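Local coordinates for putative sugar binding protein (PDB 3KEZ) that probably binds glycans or other nutrients at the outer membrane of Bacteroides vulgatus, as a calcium-binding member of the SusD family, at residues 43-51 against 63-71; 380-388 against 400-408. All coordinates share one frame; numbering follows the deposited sequence.

Contact 1: residues 43-51 against 63-71; sequences RLVYYGDVT and RTGNYYRFN. With EDO (1,2-ethanediol), chain G.
A knob-into-hole packing of helix 65-68 on helix 43-50 seats Tyr67 in a hole formed by Arg43, Tyr46, Tyr47 and Val50. Tyr46 turns its edge to one face of the Tyr67 ring, a T-shaped pair with centroids 5.3 Å apart and planes at 82°; Tyr46 OH comes to 3.3 Å from Tyr67 CE1. Tyr46 CG is wedged between its own backbone N and carbonyl carbon (chi1 69°), which holds the ring over its own helix, one face near Arg43 CA. The opposite face receives the methyl of Thr64, with CG2 3.6 Å from the ring centroid and 11° off the normal, a CH-pi contact. Tyr47 CD1 meets Tyr67 CD2 at 3.7 Å. Both helices lie in the N-terminal half of this SusD-family protein, and strand 284-286 adds Met284 against Tyr46, Val50 and Thr64. No hydrogen bond joins the two segments. Instead Val50 CG2 packs on Tyr67 CB at 3.7 Å, while Val50 O takes a CA-H...O contact from Tyr68 CA (3.3 Å). Several polar ends find partners outside both segments: Tyr47 OH with Ile438 O, Thr64 OG1 with Asp283 OD1, Arg43 NH1 with Ser80 OG. Arg43 NH1 and NH2 also hold a 1,2-ethanediol, probably from the crystallisation liquor.

Contact 2: residues 380-388 against 400-408; sequences TLENVLDER and YDVIRNGMT
Arg388 NE donates to Asp401 OD2 at 2.7 Å, a salt bridge bent to 144° at the hydrogen. The oxygen lies in the guanidinium plane, whereas the nitrogen meets OD2 from above the carboxylate plane; the two flat groups stand 81° apart. With CG anti to the backbone N (chi1 -174°) and the chain extended to NE, Arg388 spans the gap to helix 398-403. Toward the N-terminus of helix 381-392, Leu385 CD1 reaches the selenium of Met407, a selenomethionine, tip to tip at 3.7 Å, and Leu381 CD2 presses on Met407 CE at 3.5 Å, tight for two carbons. These contacts join that helix to the last turn of helix 398-403 and the turn after it, where a Schellman motif (Met407 N to Val402 O, Gly406 at positive phi) ends the helix. Asp401 is positioned by Arg404, whose NE (2.9 Å) and NH2 (3.1 Å) both grip Asp401 OD1 side-on. The carboxylate thus serves two arginines, one at each oxygen, which would probably favour its ionised form and offset their like charges. Asn405 ND2 bonds Asp401 O at 2.8 Å and also touches Leu385 CD1. Beyond this shell, helix 337-350 supplies Glu339 and Asn343 to Arg388 and Glu346 to Arg404.

Contact 1 closes before contact 2 opens along the chain, and their centres lie about 19 Å apart. Residues 43-51 and 63-71 come from the N-terminal part of the SusD-family chain, 380-388 and 400-408 from its C-terminal part. Nonetheless they touch, since Tyr400, on helix 398-403, brings its OH to 3.2 Å from Tyr47 CD2 on helix 43-50. Two further ties point the same way: Gly48 shares a backbone hydrogen bond with Met399, and Asp49 OD1 accepts from Ala394 N. Helix 43-50 is thus one of the places where the N- and C-terminal parts of the chain meet, packing on helix 65-68 and meeting helix 398-403. Both contacts lie away from the calcium site.

Contact 1: residues 43-51 against 63-71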
loop_
_atom_site.group_PDB
_atom_site.type_symbol
_atom_site.label_atom_id
_atom_site.label_comp_id
_atom_site.label_asym_id
_atom_site.label_seq_id
_atom_site.Cartn_x
_atom_site.Cartn_y
_atom_site.Cartn_z
ATOM N N ARG A 43 4.341 -2.174 9.465
ATOM C CA ARG A 43 4.123 -3.565 9.040
ATOM C C ARG A 43 3.286 -3.722 7.810
ATOM O O ARG A 43 3.606 -4.584 6.990
ATOM C CB ARG A 43 3.529 -4.390 10.195
ATOM C CG ARG A 43 4.557 -4.620 11.275
ATOM C CD ARG A 43 4.011 -5.470 12.413
ATOM N NE ARG A 43 5.019 -5.691 13.439
ATOM C CZ ARG A 43 4.776 -6.233 14.625
ATOM N NH1 ARG A 43 3.560 -6.611 14.935
ATOM N NH2 ARG A 43 5.757 -6.376 15.508
ATOM N N LEU A 44 2.242 -2.881 7.654
ATOM C CA LEU A 44 1.373 -2.984 6.469
ATOM C C LEU A 44 2.056 -2.460 5.218
ATOM O O LEU A 44 1.730 -2.897 4.103
ATOM C CB LEU A 44 -0.004 -2.314 6.679
ATOM C CG LEU A 44 -0.828 -2.961 7.820
ATOM C CD1 LEU A 44 -2.081 -2.154 8.030
ATOM C CD2 LEU A 44 -1.194 -4.426 7.516
ATOM N N VAL A 45 3.071 -1.624 5.391
ATOM C CA VAL A 45 3.806 -1.134 4.260
ATOM C C VAL A 45 4.884 -2.105 3.846
ATOM O O VAL A 45 4.948 -2.495 2.696
ATOM C CB VAL A 45 4.352 0.286 4.496
ATOM C CG1 VAL A 45 4.983 0.833 3.207
ATOM C CG2 VAL A 45 3.175 1.205 4.944
ATOM N N TYR A 46 5.759 -2.510 4.767
ATOM C CA TYR A 46 6.901 -3.268 4.338
ATOM C C TYR A 46 6.596 -4.684 3.872
ATOM O O TYR A 46 7.423 -5.285 3.196
ATOM C CB TYR A 46 8.036 -3.264 5.359
ATOM C CG TYR A 46 7.858 -4.015 6.679
ATOM C CD1 TYR A 46 7.749 -5.377 6.724
ATOM C CD2 TYR A 46 7.933 -3.341 7.874
ATOM C CE1 TYR A 46 7.644 -6.050 7.941
ATOM C CE2 TYR A 46 7.814 -4.001 9.097
ATOM C CZ TYR A 46 7.712 -5.356 9.119
ATOM O OH TYR A 46 7.635 -6.018 10.328
ATOM N N TYR A 47 5.456 -5.229 4.271
ATOM C CA TYR A 47 5.117 -6.645 3.970
ATOM C C TYR A 47 5.372 -6.986 2.492
ATOM O O TYR A 47 6.119 -7.916 2.168
ATOM C CB TYR A 47 3.667 -6.947 4.353
ATOM C CG TYR A 47 3.250 -8.393 4.169
ATOM C CD1 TYR A 47 3.608 -9.354 5.078
ATOM C CD2 TYR A 47 2.497 -8.791 3.054
ATOM C CE1 TYR A 47 3.232 -10.690 4.900
ATOM C CE2 TYR A 47 2.140 -10.113 2.867
ATOM C CZ TYR A 47 2.468 -11.045 3.798
ATOM O OH TYR A 47 2.059 -12.343 3.619
ATOM N N GLY A 48 4.828 -6.176 1.590
ATOM C CA GLY A 48 4.922 -6.495 0.173
ATOM C C GLY A 48 6.307 -6.283 -0.440
ATOM O O GLY A 48 6.542 -6.665 -1.607
ATOM N N ASP A 49 7.211 -5.637 0.305
ATOM C CA ASP A 49 8.575 -5.426 -0.189
ATOM C C ASP A 49 9.506 -6.588 0.211
ATOM O O ASP A 49 10.163 -7.189 -0.661
ATOM C CB ASP A 49 9.150 -4.091 0.321
ATOM C CG ASP A 49 8.542 -2.873 -0.382
ATOM O OD1 ASP A 49 8.768 -2.676 -1.597
ATOM O OD2 ASP A 49 7.874 -2.074 0.286
ATOM N N VAL A 50 9.543 -6.936 1.505
ATOM C CA VAL A 50 10.525 -7.925 1.962
ATOM C C VAL A 50 10.116 -9.353 1.643
ATOM O O VAL A 50 10.932 -10.236 1.735
ATOM C CB VAL A 50 10.887 -7.807 3.432
ATOM C CG1 VAL A 50 11.391 -6.387 3.694
ATOM C CG2 VAL A 50 9.693 -8.166 4.337
ATOM N N THR A 51 8.850 -9.564 1.293
ATOM C CA THR A 51 8.423 -10.844 0.748
ATOM C C THR A 51 8.594 -10.941 -0.794
ATOM O O THR A 51 8.238 -11.957 -1.409
ATOM C CB THR A 51 6.944 -11.098 1.081
ATOM O OG1 THR A 51 6.168 -10.067 0.467
ATOM C CG2 THR A 51 6.690 -11.201 2.609
ATOM N N ARG A 63 13.722 -6.740 12.344
ATOM C CA ARG A 63 12.248 -6.792 12.445
ATOM C C ARG A 63 11.596 -7.457 11.225
ATOM O O ARG A 63 10.567 -8.073 11.373
ATOM C CB ARG A 63 11.627 -5.414 12.615
ATOM C CG ARG A 63 11.473 -4.992 14.055
ATOM C CD ARG A 63 12.590 -4.165 14.536
ATOM N NE ARG A 63 12.406 -3.735 15.914
ATOM C CZ ARG A 63 13.408 -3.528 16.770
ATOM N NH1 ARG A 63 14.681 -3.637 16.387
ATOM N NH2 ARG A 63 13.140 -3.160 18.000
ATOM N N THR A 64 12.179 -7.277 10.039
ATOM C CA THR A 64 11.645 -7.838 8.767
ATOM C C THR A 64 12.092 -9.264 8.465
ATOM O O THR A 64 11.626 -9.894 7.483
ATOM C CB THR A 64 12.011 -6.963 7.590
ATOM O OG1 THR A 64 13.430 -6.712 7.582
ATOM C CG2 THR A 64 11.258 -5.657 7.683
ATOM N N GLY A 65 12.958 -9.790 9.329
ATOM C CA GLY A 65 13.628 -11.060 9.081
ATOM C C GLY A 65 12.653 -12.200 8.845
ATOM O O GLY A 65 12.731 -12.864 7.810
ATOM N N ASN A 66 11.698 -12.388 9.773
ATOM C CA ASN A 66 10.754 -13.513 9.689
ATOM C C ASN A 66 9.780 -13.392 8.486
ATOM O O ASN A 66 9.371 -14.410 7.902
ATOM C CB ASN A 66 9.971 -13.669 10.963
ATOM C CG ASN A 66 10.786 -14.285 12.086
ATOM O OD1 ASN A 66 11.742 -15.046 11.876
ATOM N ND2 ASN A 66 10.412 -13.941 13.293
ATOM N N TYR A 67 9.467 -12.164 8.084
ATOM C CA TYR A 67 8.689 -11.948 6.836
ATOM C C TYR A 67 9.501 -12.315 5.587
ATOM O O TYR A 67 9.015 -13.051 4.737
ATOM C CB TYR A 67 8.213 -10.501 6.724
ATOM C CG TYR A 67 7.352 -10.102 7.891
ATOM C CD1 TYR A 67 7.915 -9.662 9.096
ATOM C CD2 TYR A 67 5.971 -10.229 7.822
ATOM C CE1 TYR A 67 7.088 -9.284 10.181
ATOM C CE2 TYR A 67 5.160 -9.868 8.885
ATOM C CZ TYR A 67 5.720 -9.401 10.053
ATOM O OH TYR A 67 4.869 -9.081 11.083
ATOM N N TYR A 68 10.724 -11.766 5.480
ATOM C CA TYR A 68 11.663 -12.064 4.357
ATOM C C TYR A 68 11.951 -13.574 4.230
ATOM O O TYR A 68 11.992 -14.130 3.114
ATOM C CB TYR A 68 12.974 -11.264 4.532
ATOM C CG TYR A 68 14.132 -11.755 3.717
ATOM C CD1 TYR A 68 14.133 -11.636 2.347
ATOM C CD2 TYR A 68 15.252 -12.335 4.325
ATOM C CE1 TYR A 68 15.197 -12.120 1.578
ATOM C CE2 TYR A 68 16.322 -12.805 3.569
ATOM C CZ TYR A 68 16.283 -12.712 2.202
ATOM O OH TYR A 68 17.340 -13.173 1.426
ATOM N N ARG A 69 12.160 -14.235 5.363
ATOM C CA ARG A 69 12.516 -15.638 5.385
ATOM C C ARG A 69 11.312 -16.585 5.312
ATOM O O ARG A 69 11.500 -17.821 5.280
ATOM C CB ARG A 69 13.353 -15.973 6.645
ATOM C CG ARG A 69 14.732 -15.374 6.635
ATOM C CD ARG A 69 15.565 -15.687 7.855
ATOM N NE ARG A 69 15.619 -17.122 8.134
ATOM C CZ ARG A 69 15.350 -17.711 9.300
ATOM N NH1 ARG A 69 15.018 -17.015 10.380
ATOM N NH2 ARG A 69 15.432 -19.040 9.393
ATOM N N PHE A 70 10.107 -16.022 5.292
ATOM C CA PHE A 70 8.875 -16.778 5.433
ATOM C C PHE A 70 8.981 -17.775 6.574
ATOM O O PHE A 70 8.757 -18.973 6.392
ATOM C CB PHE A 70 8.548 -17.497 4.125
ATOM C CG PHE A 70 8.355 -16.577 2.998
ATOM C CD1 PHE A 70 7.131 -15.938 2.818
ATOM C CD2 PHE A 70 9.397 -16.299 2.119
ATOM C CE1 PHE A 70 6.952 -15.081 1.770
ATOM C CE2 PHE A 70 9.223 -15.429 1.083
ATOM C CZ PHE A 70 7.991 -14.830 0.896
ATOM N N ASN A 71 9.330 -17.266 7.745
ATOM C CA ASN A 71 9.663 -18.092 8.888
ATOM C C ASN A 71 8.529 -18.225 9.891
ATOM O O ASN A 71 8.750 -18.752 10.975
ATOM C CB ASN A 71 10.886 -17.487 9.606
ATOM C CG ASN A 71 11.588 -18.471 10.489
ATOM O OD1 ASN A 71 11.782 -19.615 10.101
ATOM N ND2 ASN A 71 11.995 -18.030 11.689
HETATM C C1 EDO G . 3.825 -7.702 19.256
HETATM O O1 EDO G . 3.244 -7.689 17.950
HETATM C C2 EDO G . 5.340 -7.782 19.126
HETATM O O2 EDO G . 5.690 -8.561 17.965
#

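Contact 2: residues 380-388 against 400-408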
loop_
_atom_site.group_PDB
_atom_site.type_symbol
_atom_site.label_atom_id
_atom_site.label_comp_id
_atom_site.label_asym_id
_atom_site.label_seq_id
_atom_site.Cartn_x
_atom_site.Cartn_y
_atom_site.Cartn_z
ATOM N N THR A 380 4.618 -4.334 -23.005
ATOM C CA THR A 380 4.145 -5.578 -22.380
ATOM C C THR A 380 3.802 -5.345 -20.881
ATOM O O THR A 380 4.209 -4.352 -20.265
ATOM C CB THR A 380 5.234 -6.658 -22.486
ATOM O OG1 THR A 380 6.294 -6.295 -21.602
ATOM C CG2 THR A 380 5.766 -6.763 -23.940
ATOM N N LEU A 381 3.051 -6.255 -20.278
ATOM C CA LEU A 381 2.850 -6.183 -18.850
ATOM C C LEU A 381 4.189 -6.145 -18.113
ATOM O O LEU A 381 4.383 -5.369 -17.183
ATOM C CB LEU A 381 2.002 -7.360 -18.355
ATOM C CG LEU A 381 1.804 -7.469 -16.853
ATOM C CD1 LEU A 381 1.079 -6.228 -16.311
ATOM C CD2 LEU A 381 1.077 -8.772 -16.498
ATOM N N GLU A 382 5.117 -6.983 -18.528
ATOM C CA GLU A 382 6.405 -7.038 -17.853
ATOM C C GLU A 382 7.147 -5.692 -17.913
ATOM O O GLU A 382 7.806 -5.323 -16.961
ATOM C CB GLU A 382 7.281 -8.132 -18.446
ATOM C CG GLU A 382 8.662 -8.153 -17.841
ATOM C CD GLU A 382 9.403 -9.468 -18.009
ATOM O OE1 GLU A 382 8.960 -10.361 -18.757
ATOM O OE2 GLU A 382 10.455 -9.606 -17.371
ATOM N N ASN A 383 7.069 -5.011 -19.058
ATOM C CA ASN A 383 7.648 -3.667 -19.231
ATOM C C ASN A 383 7.070 -2.716 -18.182
ATOM O O ASN A 383 7.798 -1.954 -17.548
ATOM C CB ASN A 383 7.300 -3.049 -20.600
ATOM C CG ASN A 383 7.971 -3.719 -21.797
ATOM O OD1 ASN A 383 7.534 -3.480 -22.923
ATOM N ND2 ASN A 383 9.041 -4.474 -21.603
ATOM N N VAL A 384 5.744 -2.763 -18.015
ATOM C CA VAL A 384 5.074 -1.897 -17.072
ATOM C C VAL A 384 5.447 -2.215 -15.619
ATOM O O VAL A 384 5.787 -1.304 -14.841
ATOM C CB VAL A 384 3.550 -1.851 -17.277
ATOM C CG1 VAL A 384 2.905 -1.040 -16.171
ATOM C CG2 VAL A 384 3.207 -1.241 -18.636
ATOM N N LEU A 385 5.435 -3.487 -15.272
ATOM C CA LEU A 385 5.850 -3.922 -13.931
ATOM C C LEU A 385 7.348 -3.635 -13.608
ATOM O O LEU A 385 7.702 -3.330 -12.464
ATOM C CB LEU A 385 5.521 -5.386 -13.742
ATOM C CG LEU A 385 4.038 -5.800 -13.770
ATOM C CD1 LEU A 385 3.870 -7.288 -13.573
ATOM C CD2 LEU A 385 3.183 -4.980 -12.750
ATOM N N ASP A 386 8.205 -3.722 -14.614
ATOM C CA ASP A 386 9.585 -3.311 -14.465
ATOM C C ASP A 386 9.786 -1.822 -14.198
ATOM O O ASP A 386 10.640 -1.475 -13.415
ATOM C CB ASP A 386 10.435 -3.760 -15.639
ATOM C CG ASP A 386 10.831 -5.233 -15.519
ATOM O OD1 ASP A 386 10.544 -5.861 -14.468
ATOM O OD2 ASP A 386 11.345 -5.768 -16.513
ATOM N N GLU A 387 8.986 -0.952 -14.825
ATOM C CA GLU A 387 8.939 0.436 -14.399
ATOM C C GLU A 387 8.327 0.606 -12.985
ATOM O O GLU A 387 8.872 1.338 -12.142
ATOM C CB GLU A 387 8.186 1.279 -15.409
ATOM C CG GLU A 387 8.374 2.802 -15.245
ATOM C CD GLU A 387 9.803 3.266 -15.442
ATOM O OE1 GLU A 387 10.563 2.615 -16.187
ATOM O OE2 GLU A 387 10.168 4.303 -14.854
ATOM N N ARG A 388 7.214 -0.065 -12.722
ATOM C CA ARG A 388 6.521 0.057 -11.436
ATOM C C ARG A 388 7.450 -0.312 -10.247
ATOM O O ARG A 388 7.449 0.354 -9.219
ATOM C CB ARG A 388 5.274 -0.841 -11.442
ATOM C CG ARG A 388 4.351 -0.737 -10.240
ATOM C CD ARG A 388 3.358 -1.916 -10.188
ATOM N NE ARG A 388 2.380 -1.736 -9.130
ATOM C CZ ARG A 388 1.356 -0.862 -9.188
ATOM N NH1 ARG A 388 1.140 -0.098 -10.256
ATOM N NH2 ARG A 388 0.547 -0.742 -8.148
ATOM N N TYR A 400 3.180 -8.497 -4.197
ATOM C CA TYR A 400 1.803 -8.616 -4.640
ATOM C C TYR A 400 1.679 -8.481 -6.165
ATOM O O TYR A 400 0.870 -9.192 -6.798
ATOM C CB TYR A 400 0.961 -7.509 -4.023
ATOM C CG TYR A 400 0.771 -7.536 -2.541
ATOM C CD1 TYR A 400 0.196 -8.647 -1.911
ATOM C CD2 TYR A 400 1.042 -6.400 -1.758
ATOM C CE1 TYR A 400 -0.061 -8.626 -0.526
ATOM C CE2 TYR A 400 0.773 -6.376 -0.368
ATOM C CZ TYR A 400 0.223 -7.505 0.231
ATOM O OH TYR A 400 -0.056 -7.521 1.569
ATOM N N ASP A 401 2.465 -7.551 -6.734
ATOM C CA ASP A 401 2.407 -7.280 -8.171
ATOM C C ASP A 401 2.918 -8.413 -9.037
ATOM O O ASP A 401 2.431 -8.629 -10.147
ATOM C CB ASP A 401 3.168 -5.995 -8.510
ATOM C CG ASP A 401 2.493 -4.753 -7.962
ATOM O OD1 ASP A 401 1.238 -4.754 -7.828
ATOM O OD2 ASP A 401 3.229 -3.768 -7.644
ATOM N N VAL A 402 3.926 -9.120 -8.558
ATOM C CA VAL A 402 4.351 -10.321 -9.239
ATOM C C VAL A 402 3.278 -11.429 -9.082
ATOM O O VAL A 402 2.773 -12.006 -10.092
ATOM C CB VAL A 402 5.694 -10.802 -8.660
ATOM C CG1 VAL A 402 6.137 -12.080 -9.368
ATOM C CG2 VAL A 402 6.758 -9.709 -8.848
ATOM N N ILE A 403 2.908 -11.682 -7.838
ATOM C CA ILE A 403 2.109 -12.848 -7.484
ATOM C C ILE A 403 0.699 -12.737 -8.107
ATOM O O ILE A 403 0.160 -13.727 -8.595
ATOM C CB ILE A 403 2.034 -13.051 -5.955
ATOM C CG1 ILE A 403 3.388 -13.499 -5.374
ATOM C CG2 ILE A 403 0.914 -14.056 -5.596
ATOM C CD1 ILE A 403 3.941 -14.891 -5.893
ATOM N N ARG A 404 0.140 -11.526 -8.130
ATOM C CA ARG A 404 -1.239 -11.316 -8.582
ATOM C C ARG A 404 -1.404 -11.604 -10.050
ATOM O O ARG A 404 -2.518 -11.854 -10.550
ATOM C CB ARG A 404 -1.692 -9.884 -8.271
ATOM C CG ARG A 404 -1.114 -8.768 -9.148
ATOM C CD ARG A 404 -1.587 -7.419 -8.596
ATOM N NE ARG A 404 -0.824 -6.276 -9.093
ATOM C CZ ARG A 404 -0.956 -5.711 -10.298
ATOM N NH1 ARG A 404 -1.733 -6.238 -11.230
ATOM N NH2 ARG A 404 -0.181 -4.682 -10.609
ATOM N N ASN A 405 -0.287 -11.488 -10.767
ATOM C CA ASN A 405 -0.256 -11.719 -12.191
ATOM C C ASN A 405 0.133 -13.137 -12.576
ATOM O O ASN A 405 0.413 -13.412 -13.759
ATOM C CB ASN A 405 0.662 -10.669 -12.842
ATOM C CG ASN A 405 0.028 -9.320 -12.882
ATOM O OD1 ASN A 405 -1.044 -9.160 -13.465
ATOM N ND2 ASN A 405 0.668 -8.335 -12.274
ATOM N N GLY A 406 0.131 -14.051 -11.617
ATOM C CA GLY A 406 0.558 -15.425 -11.875
ATOM C C GLY A 406 2.012 -15.565 -12.289
ATOM O O GLY A 406 2.410 -16.527 -12.974
HETATM N N MSE A 407 2.822 -14.614 -11.845
HETATM C CA MSE A 407 4.218 -14.664 -12.097
HETATM C C MSE A 407 4.937 -15.257 -10.892
HETATM O O MSE A 407 4.380 -15.330 -9.793
HETATM C CB MSE A 407 4.733 -13.277 -12.453
HETATM C CG MSE A 407 4.169 -12.753 -13.751
HETATM SE SE MSE A 407 4.593 -10.892 -13.941
HETATM C CE MSE A 407 3.936 -10.569 -15.669
ATOM N N THR A 408 6.160 -15.730 -11.114
ATOM C CA THR A 408 6.974 -16.333 -10.059
ATOM C C THR A 408 7.926 -15.265 -9.502
ATOM O O THR A 408 8.680 -14.658 -10.256
ATOM C CB THR A 408 7.784 -17.520 -10.602
ATOM O OG1 THR A 408 6.891 -18.433 -11.275
ATOM C CG2 THR A 408 8.564 -18.273 -9.490
HETATM O O HOH W 1 0.173 -3.326 -5.820
#